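Local coordinates for protein (CD58) (Homo sapiens, PDB 1CCZ) that binds the T-cell adhesion receptor CD2 as a glycoprotein of the immunoglobulin superfamily, and so probably helps cells adhere to T lymphocytes, at residues I101-C112 against Y141-C152. Numbering follows the deposited sequence.
Sequences IYWECSNATLTC and YQWTNLRAPFKC. With NAG (2-acetamido-2-deoxy-beta-D-glucopyranose), chain D.
Leu110 and Tyr141 form an antiparallel hydrogen-bonded pair. Leu110 N gives a nearly straight bond to Tyr141 O (177° at the hydrogen). Tyr141 N returns a more bent one to Leu110 O (2.7 Å). Past the non-hydrogen-bonded pair Thr109 and Gln142, a single further bond, Trp143 N to Ala108 O (2.9 Å), reaches the G1 bulge of the 101-112 hairpin, where Ala108 and Thr109 both face Glu104. Gln142 NE2 approaches Asn107 O to 2.5 Å, too short for a reliable hydrogen bond, so the placing of this amide is doubtful. Nearby, Asn107 ND2 carries the N-linked sugar, whose acetamido N2 lies 3.2 Å from Glu104 CG, while the sugar's O6 gives a weak hydrogen bond to Thr109 OG1.

With CG between its backbone N and carbonyl carbon (chi1 69°), Trp143 lays its indole across the turn. Ala108 CB makes a CH-pi contact over the five-membered ring, 3.7 Å from its centroid, and Leu146 CD2 sits over the opposite face, toward its rim. Trp103 CB meets the far edge of the indole at CZ3, and Leu110 CB packs on CE3. Deeper in, Leu110 sets CG over the Phe150 ring. Cys112 SG and Cys152 SG close the disulfide (chi3 -88°), with Ile101 CD1 against Cys152 CB (3.8 Å).

This cystine joins the two sheets of the C2-set immunoglobulin sandwich, strands 100-104, 109-113 and 138-142 facing the sheet that contains 150-156. Leu122 of strand 121-126 packs on both cysteines, Leu131 of strand 129-134 touches Tyr141 and Phe150, and Val167 and Cys169, the latter disulfide-bonded to Cys105, lie against Trp143.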
ATOM      1  N   ILE A 101     -12.886   1.120  19.199  1.00 25.16           N
ATOM      2  CA  ILE A 101     -12.414   1.743  20.414  1.00 23.80           C
ATOM      3  C   ILE A 101     -13.188   1.189  21.616  1.00 25.65           C
ATOM      4  O   ILE A 101     -14.414   1.077  21.578  1.00 27.05           O
ATOM      5  CB  ILE A 101     -12.625   3.272  20.371  1.00 21.94           C
ATOM      6  CG1 ILE A 101     -11.764   3.894  19.270  1.00 20.64           C
ATOM      7  CG2 ILE A 101     -12.315   3.872  21.739  1.00 21.32           C
ATOM      8  CD1 ILE A 101     -12.031   5.365  19.067  1.00 20.70           C
ATOM      9  N   TYR A 102     -12.478   0.813  22.675  1.00 25.39           N
ATOM     10  CA  TYR A 102     -13.142   0.360  23.893  1.00 24.67           C
ATOM     11  C   TYR A 102     -12.299   0.799  25.095  1.00 23.92           C
ATOM     12  O   TYR A 102     -11.175   1.275  24.924  1.00 24.20           O
ATOM     13  CB  TYR A 102     -13.384  -1.144  23.862  1.00 24.81           C
ATOM     14  CG  TYR A 102     -12.160  -1.973  23.715  1.00 24.77           C
ATOM     15  CD1 TYR A 102     -11.666  -2.311  22.453  1.00 27.84           C
ATOM     16  CD2 TYR A 102     -11.525  -2.488  24.837  1.00 25.74           C
ATOM     17  CE1 TYR A 102     -10.558  -3.164  22.321  1.00 30.43           C
ATOM     18  CE2 TYR A 102     -10.429  -3.329  24.727  1.00 27.83           C
ATOM     19  CZ  TYR A 102      -9.949  -3.672  23.472  1.00 32.03           C
ATOM     20  OH  TYR A 102      -8.883  -4.546  23.395  1.00 34.80           O
ATOM     21  N   TRP A 103     -12.829   0.680  26.306  1.00 24.84           N
ATOM     22  CA  TRP A 103     -12.076   1.140  27.465  1.00 24.51           C
ATOM     23  C   TRP A 103     -12.394   0.412  28.740  1.00 26.88           C
ATOM     24  O   TRP A 103     -13.369  -0.336  28.820  1.00 29.83           O
ATOM     25  CB  TRP A 103     -12.357   2.621  27.693  1.00 26.97           C
ATOM     26  CG  TRP A 103     -13.826   2.892  27.906  1.00 29.11           C
ATOM     27  CD1 TRP A 103     -14.523   2.772  29.075  1.00 31.24           C
ATOM     28  CD2 TRP A 103     -14.783   3.278  26.910  1.00 30.60           C
ATOM     29  NE1 TRP A 103     -15.857   3.056  28.871  1.00 31.44           N
ATOM     30  CE2 TRP A 103     -16.045   3.369  27.551  1.00 31.58           C
ATOM     31  CE3 TRP A 103     -14.697   3.556  25.538  1.00 29.85           C
ATOM     32  CZ2 TRP A 103     -17.215   3.725  26.863  1.00 32.95           C
ATOM     33  CZ3 TRP A 103     -15.866   3.911  24.853  1.00 30.38           C
ATOM     34  CH2 TRP A 103     -17.106   3.990  25.520  1.00 30.79           C
ATOM     35  N   GLU A 104     -11.560   0.665  29.745  1.00 29.20           N
ATOM     36  CA  GLU A 104     -11.709   0.097  31.085  1.00 31.52           C
ATOM     37  C   GLU A 104     -11.744   1.311  32.026  1.00 30.77           C
ATOM     38  O   GLU A 104     -10.744   2.005  32.181  1.00 30.87           O
ATOM     39  CB  GLU A 104     -10.511  -0.789  31.401  1.00 35.39           C
ATOM     40  CG  GLU A 104     -10.488  -1.273  32.812  1.00 42.78           C
ATOM     41  CD  GLU A 104     -11.805  -1.892  33.209  1.00 49.97           C
ATOM     42  OE1 GLU A 104     -12.236  -2.850  32.529  1.00 52.45           O
ATOM     43  OE2 GLU A 104     -12.413  -1.415  34.193  1.00 54.11           O
ATOM     44  N   CYS A 105     -12.892   1.582  32.633  1.00 31.29           N
ATOM     45  CA  CYS A 105     -13.022   2.755  33.494  1.00 33.57           C
ATOM     46  C   CYS A 105     -12.148   2.736  34.728  1.00 35.08           C
ATOM     47  O   CYS A 105     -11.559   3.760  35.091  1.00 31.10           O
ATOM     48  CB  CYS A 105     -14.474   2.942  33.937  1.00 32.92           C
ATOM     49  SG  CYS A 105     -15.620   3.472  32.619  1.00 33.31           S
ATOM     50  N   SER A 106     -12.071   1.570  35.365  1.00 37.99           N
ATOM     51  CA  SER A 106     -11.299   1.396  36.598  1.00 41.11           C
ATOM     52  C   SER A 106      -9.853   1.893  36.520  1.00 41.68           C
ATOM     53  O   SER A 106      -9.405   2.626  37.405  1.00 44.07           O
ATOM     54  CB  SER A 106     -11.349  -0.069  37.034  1.00 40.77           C
ATOM     55  OG  SER A 106     -10.494  -0.855  36.232  1.00 48.05           O
ATOM     56  N   ASN A 107      -9.127   1.522  35.467  1.00 41.35           N
ATOM     57  CA  ASN A 107      -7.745   1.974  35.304  1.00 39.49           C
ATOM     58  C   ASN A 107      -7.628   3.041  34.205  1.00 37.88           C
ATOM     59  O   ASN A 107      -6.551   3.253  33.651  1.00 37.39           O
ATOM     60  CB  ASN A 107      -6.857   0.789  34.961  1.00 43.56           C
ATOM     61  CG  ASN A 107      -7.404  -0.006  33.819  1.00 49.92           C
ATOM     62  OD1 ASN A 107      -7.775   0.560  32.802  1.00 53.94           O
ATOM     63  ND2 ASN A 107      -7.472  -1.321  33.971  1.00 57.35           N
ATOM     64  N   ALA A 108      -8.738   3.704  33.888  1.00 34.40           N
ATOM     65  CA  ALA A 108      -8.753   4.748  32.871  1.00 30.29           C
ATOM     66  C   ALA A 108      -7.889   4.427  31.656  1.00 29.28           C
ATOM     67  O   ALA A 108      -7.115   5.263  31.186  1.00 29.09           O
ATOM     68  CB  ALA A 108      -8.317   6.069  33.472  1.00 30.13           C
ATOM     69  N   THR A 109      -8.044   3.215  31.137  1.00 28.51           N
ATOM     70  CA  THR A 109      -7.297   2.792  29.961  1.00 28.96           C
ATOM     71  C   THR A 109      -8.210   2.636  28.755  1.00 27.68           C
ATOM     72  O   THR A 109      -9.193   1.904  28.804  1.00 30.97           O
ATOM     73  CB  THR A 109      -6.615   1.450  30.182  1.00 29.85           C
ATOM     74  OG1 THR A 109      -5.737   1.551  31.304  1.00 32.37           O
ATOM     75  CG2 THR A 109      -5.824   1.048  28.935  1.00 28.77           C
ATOM     76  N   LEU A 110      -7.855   3.318  27.679  1.00 25.95           N
ATOM     77  CA  LEU A 110      -8.588   3.294  26.425  1.00 27.12           C
ATOM     78  C   LEU A 110      -7.774   2.457  25.435  1.00 28.80           C
ATOM     79  O   LEU A 110      -6.560   2.610  25.354  1.00 28.15           O
ATOM     80  CB  LEU A 110      -8.717   4.734  25.929  1.00 28.23           C
ATOM     81  CG  LEU A 110      -9.087   5.248  24.534  1.00 28.92           C
ATOM     82  CD1 LEU A 110      -8.526   4.384  23.436  1.00 30.02           C
ATOM     83  CD2 LEU A 110     -10.583   5.353  24.462  1.00 28.73           C
ATOM     84  N   THR A 111      -8.429   1.561  24.700  1.00 25.98           N
ATOM     85  CA  THR A 111      -7.728   0.754  23.706  1.00 25.17           C
ATOM     86  C   THR A 111      -8.364   0.922  22.343  1.00 26.43           C
ATOM     87  O   THR A 111      -9.587   1.018  22.225  1.00 24.89           O
ATOM     88  CB  THR A 111      -7.765  -0.734  24.022  1.00 25.35           C
ATOM     89  OG1 THR A 111      -7.108  -0.970  25.265  1.00 26.25           O
ATOM     90  CG2 THR A 111      -7.069  -1.531  22.910  1.00 21.86           C
ATOM     91  N   CYS A 112      -7.522   0.976  21.317  1.00 24.69           N
ATOM     92  CA  CYS A 112      -7.980   1.086  19.945  1.00 23.23           C
ATOM     93  C   CYS A 112      -7.382  -0.117  19.210  1.00 23.66           C
ATOM     94  O   CYS A 112      -6.256  -0.514  19.493  1.00 23.91           O
ATOM     95  CB  CYS A 112      -7.487   2.378  19.298  1.00 20.62           C
ATOM     96  SG  CYS A 112      -7.952   2.400  17.539  1.00 28.04           S
ATOM     97  N   TYR A 141      -4.029   3.430  25.846  1.00 29.84           N
ATOM     98  CA  TYR A 141      -3.629   4.734  26.345  1.00 32.25           C
ATOM     99  C   TYR A 141      -4.345   5.028  27.649  1.00 32.47           C
ATOM    100  O   TYR A 141      -5.558   4.845  27.753  1.00 31.70           O
ATOM    101  CB  TYR A 141      -3.958   5.804  25.293  1.00 32.36           C
ATOM    102  CG  TYR A 141      -3.879   7.224  25.800  1.00 41.11           C
ATOM    103  CD1 TYR A 141      -2.681   7.951  25.749  1.00 43.03           C
ATOM    104  CD2 TYR A 141      -5.008   7.853  26.325  1.00 43.48           C
ATOM    105  CE1 TYR A 141      -2.621   9.270  26.212  1.00 44.58           C
ATOM    106  CE2 TYR A 141      -4.957   9.159  26.785  1.00 45.89           C
ATOM    107  CZ  TYR A 141      -3.768   9.863  26.728  1.00 46.12           C
ATOM    108  OH  TYR A 141      -3.758  11.169  27.177  1.00 51.68           O
ATOM    109  N   GLN A 142      -3.585   5.461  28.651  1.00 33.31           N
ATOM    110  CA  GLN A 142      -4.156   5.794  29.953  1.00 36.81           C
ATOM    111  C   GLN A 142      -4.530   7.273  29.876  1.00 35.46           C
ATOM    112  O   GLN A 142      -3.656   8.131  29.724  1.00 33.64           O
ATOM    113  CB  GLN A 142      -3.124   5.540  31.044  1.00 41.22           C
ATOM    114  CG  GLN A 142      -3.338   4.238  31.796  1.00 51.64           C
ATOM    115  CD  GLN A 142      -3.243   4.440  33.300  1.00 60.52           C
ATOM    116  OE1 GLN A 142      -2.331   5.124  33.783  1.00 68.69           O
ATOM    117  NE2 GLN A 142      -4.177   3.863  34.046  1.00 61.93           N
ATOM    118  N   TRP A 143      -5.823   7.584  29.952  1.00 33.52           N
ATOM    119  CA  TRP A 143      -6.208   8.979  29.816  1.00 32.64           C
ATOM    120  C   TRP A 143      -6.037   9.830  31.072  1.00 33.39           C
ATOM    121  O   TRP A 143      -6.058   9.336  32.204  1.00 31.46           O
ATOM    122  CB  TRP A 143      -7.643   9.101  29.258  1.00 31.66           C
ATOM    123  CG  TRP A 143      -8.751   8.659  30.182  1.00 30.91           C
ATOM    124  CD1 TRP A 143      -9.256   9.351  31.257  1.00 30.76           C
ATOM    125  CD2 TRP A 143      -9.511   7.442  30.096  1.00 27.87           C
ATOM    126  NE1 TRP A 143     -10.278   8.642  31.843  1.00 30.23           N
ATOM    127  CE2 TRP A 143     -10.461   7.467  31.158  1.00 29.62           C
ATOM    128  CE3 TRP A 143      -9.485   6.336  29.231  1.00 24.65           C
ATOM    129  CZ2 TRP A 143     -11.376   6.427  31.379  1.00 24.94           C
ATOM    130  CZ3 TRP A 143     -10.397   5.301  29.447  1.00 25.21           C
ATOM    131  CH2 TRP A 143     -11.331   5.355  30.517  1.00 26.55           C
ATOM    132  N   THR A 144      -5.847  11.120  30.852  1.00 34.40           N
ATOM    133  CA  THR A 144      -5.677  12.048  31.949  1.00 37.66           C
ATOM    134  C   THR A 144      -6.966  12.842  32.108  1.00 39.32           C
ATOM    135  O   THR A 144      -7.286  13.291  33.202  1.00 41.58           O
ATOM    136  CB  THR A 144      -4.496  12.999  31.680  1.00 38.10           C
ATOM    137  OG1 THR A 144      -4.836  13.936  30.643  1.00 42.12           O
ATOM    138  CG2 THR A 144      -3.284  12.202  31.247  1.00 40.62           C
ATOM    139  N   ASN A 145      -7.707  12.998  31.013  1.00 37.89           N
ATOM    140  CA  ASN A 145      -8.965  13.736  31.042  1.00 37.39           C
ATOM    141  C   ASN A 145      -9.944  13.245  29.976  1.00 37.87           C
ATOM    142  O   ASN A 145      -9.555  12.550  29.031  1.00 36.71           O
ATOM    143  CB  ASN A 145      -8.708  15.219  30.824  1.00 35.02           C
ATOM    144  CG  ASN A 145      -8.471  15.552  29.384  1.00 34.24           C
ATOM    145  OD1 ASN A 145      -9.407  15.816  28.641  1.00 35.62           O
ATOM    146  ND2 ASN A 145      -7.209  15.537  28.970  1.00 35.22           N
ATOM    147  N   LEU A 146     -11.216  13.619  30.134  1.00 34.44           N
ATOM    148  CA  LEU A 146     -12.257  13.230  29.196  1.00 30.57           C
ATOM    149  C   LEU A 146     -13.016  14.453  28.705  1.00 30.10           C
ATOM    150  O   LEU A 146     -14.224  14.415  28.519  1.00 31.28           O
ATOM    151  CB  LEU A 146     -13.205  12.229  29.855  1.00 26.89           C
ATOM    152  CG  LEU A 146     -12.518  10.902  30.216  1.00 27.93           C
ATOM    153  CD1 LEU A 146     -13.499   9.992  30.908  1.00 28.58           C
ATOM    154  CD2 LEU A 146     -11.974  10.229  28.968  1.00 28.31           C
ATOM    155  N   ARG A 147     -12.295  15.539  28.482  1.00 30.15           N
ATOM    156  CA  ARG A 147     -12.916  16.769  28.014  1.00 33.07           C
ATOM    157  C   ARG A 147     -13.336  16.721  26.541  1.00 33.10           C
ATOM    158  O   ARG A 147     -14.102  17.564  26.077  1.00 33.49           O
ATOM    159  CB  ARG A 147     -11.964  17.947  28.229  1.00 36.83           C
ATOM    160  CG  ARG A 147     -11.713  18.297  29.688  1.00 39.21           C
ATOM    161  CD  ARG A 147     -10.989  19.637  29.791  1.00 42.89           C
ATOM    162  NE  ARG A 147      -9.616  19.567  29.286  1.00 46.03           N
ATOM    163  CZ  ARG A 147      -8.579  19.108  29.992  1.00 48.58           C
ATOM    164  NH1 ARG A 147      -8.746  18.672  31.241  1.00 45.58           N
ATOM    165  NH2 ARG A 147      -7.367  19.074  29.443  1.00 48.40           N
ATOM    166  N   ALA A 148     -12.815  15.753  25.797  1.00 31.03           N
ATOM    167  CA  ALA A 148     -13.173  15.619  24.391  1.00 27.25           C
ATOM    168  C   ALA A 148     -13.208  14.142  24.022  1.00 26.46           C
ATOM    169  O   ALA A 148     -12.625  13.312  24.707  1.00 25.82           O
ATOM    170  CB  ALA A 148     -12.170  16.343  23.522  1.00 24.58           C
ATOM    171  N   PRO A 149     -13.946  13.790  22.964  1.00 26.25           N
ATOM    172  CA  PRO A 149     -13.987  12.379  22.573  1.00 26.55           C
ATOM    173  C   PRO A 149     -12.632  11.959  21.999  1.00 24.39           C
ATOM    174  O   PRO A 149     -11.783  12.797  21.714  1.00 24.33           O
ATOM    175  CB  PRO A 149     -15.093  12.318  21.518  1.00 26.77           C
ATOM    176  CG  PRO A 149     -15.248  13.709  21.029  1.00 27.54           C
ATOM    177  CD  PRO A 149     -14.804  14.639  22.121  1.00 28.03           C
ATOM    178  N   PHE A 150     -12.429  10.656  21.846  1.00 25.16           N
ATOM    179  CA  PHE A 150     -11.187  10.144  21.285  1.00 24.11           C
ATOM    180  C   PHE A 150     -11.395   9.742  19.833  1.00 24.94           C
ATOM    181  O   PHE A 150     -12.455   9.232  19.468  1.00 26.20           O
ATOM    182  CB  PHE A 150     -10.733   8.926  22.065  1.00 21.76           C
ATOM    183  CG  PHE A 150     -10.195   9.253  23.409  1.00 24.11           C
ATOM    184  CD1 PHE A 150      -8.870   9.640  23.560  1.00 24.50           C
ATOM    185  CD2 PHE A 150     -11.013   9.177  24.531  1.00 25.82           C
ATOM    186  CE1 PHE A 150      -8.359   9.949  24.815  1.00 25.06           C
ATOM    187  CE2 PHE A 150     -10.514   9.484  25.802  1.00 26.89           C
ATOM    188  CZ  PHE A 150      -9.180   9.871  25.940  1.00 23.96           C
ATOM    189  N   LYS A 151     -10.396   9.990  19.001  1.00 23.41           N
ATOM    190  CA  LYS A 151     -10.477   9.592  17.614  1.00 23.83           C
ATOM    191  C   LYS A 151      -9.285   8.691  17.383  1.00 25.16           C
ATOM    192  O   LYS A 151      -8.150   9.020  17.765  1.00 23.39           O
ATOM    193  CB  LYS A 151     -10.390  10.774  16.672  1.00 24.96           C
ATOM    194  CG  LYS A 151     -10.311  10.378  15.209  1.00 28.55           C
ATOM    195  CD  LYS A 151     -10.514  11.614  14.362  1.00 37.23           C
ATOM    196  CE  LYS A 151     -10.315  11.331  12.888  1.00 44.25           C
ATOM    197  NZ  LYS A 151      -8.934  11.657  12.429  1.00 52.74           N
ATOM    198  N   CYS A 152      -9.555   7.533  16.795  1.00 23.60           N
ATOM    199  CA  CYS A 152      -8.500   6.592  16.477  1.00 22.01           C
ATOM    200  C   CYS A 152      -8.515   6.393  14.989  1.00 22.16           C
ATOM    201  O   CYS A 152      -9.564   6.151  14.387  1.00 23.99           O
ATOM    202  CB  CYS A 152      -8.717   5.266  17.165  1.00 22.90           C
ATOM    203  SG  CYS A 152      -7.318   4.165  16.832  1.00 24.75           S
TER
HETATM  204  C1  NAG D 503      -6.516  -2.162  33.291  1.00 61.75           C
HETATM  205  C2  NAG D 503      -7.175  -2.931  32.137  1.00 65.09           C
HETATM  206  C3  NAG D 503      -6.132  -3.840  31.496  1.00 66.77           C
HETATM  207  C4  NAG D 503      -4.898  -3.024  31.069  1.00 66.33           C
HETATM  208  C5  NAG D 503      -4.379  -2.148  32.219  1.00 64.80           C
HETATM  209  C6  NAG D 503      -3.314  -1.182  31.745  1.00 62.81           C
HETATM  210  C7  NAG D 503      -8.439  -4.411  33.645  1.00 73.77           C
HETATM  211  C8  NAG D 503      -9.740  -5.169  33.898  1.00 71.78           C
HETATM  212  N2  NAG D 503      -8.361  -3.700  32.517  1.00 69.05           N
HETATM  213  O3  NAG D 503      -6.702  -4.474  30.358  1.00 68.82           O
HETATM  214  O4  NAG D 503      -3.860  -3.898  30.647  1.00 70.38           O
HETATM  215  O5  NAG D 503      -5.448  -1.356  32.776  1.00 63.07           O
HETATM  216  O6  NAG D 503      -3.100  -0.151  32.695  1.00 63.29           O
HETATM  217  O7  NAG D 503      -7.534  -4.472  34.480  1.00 78.28           O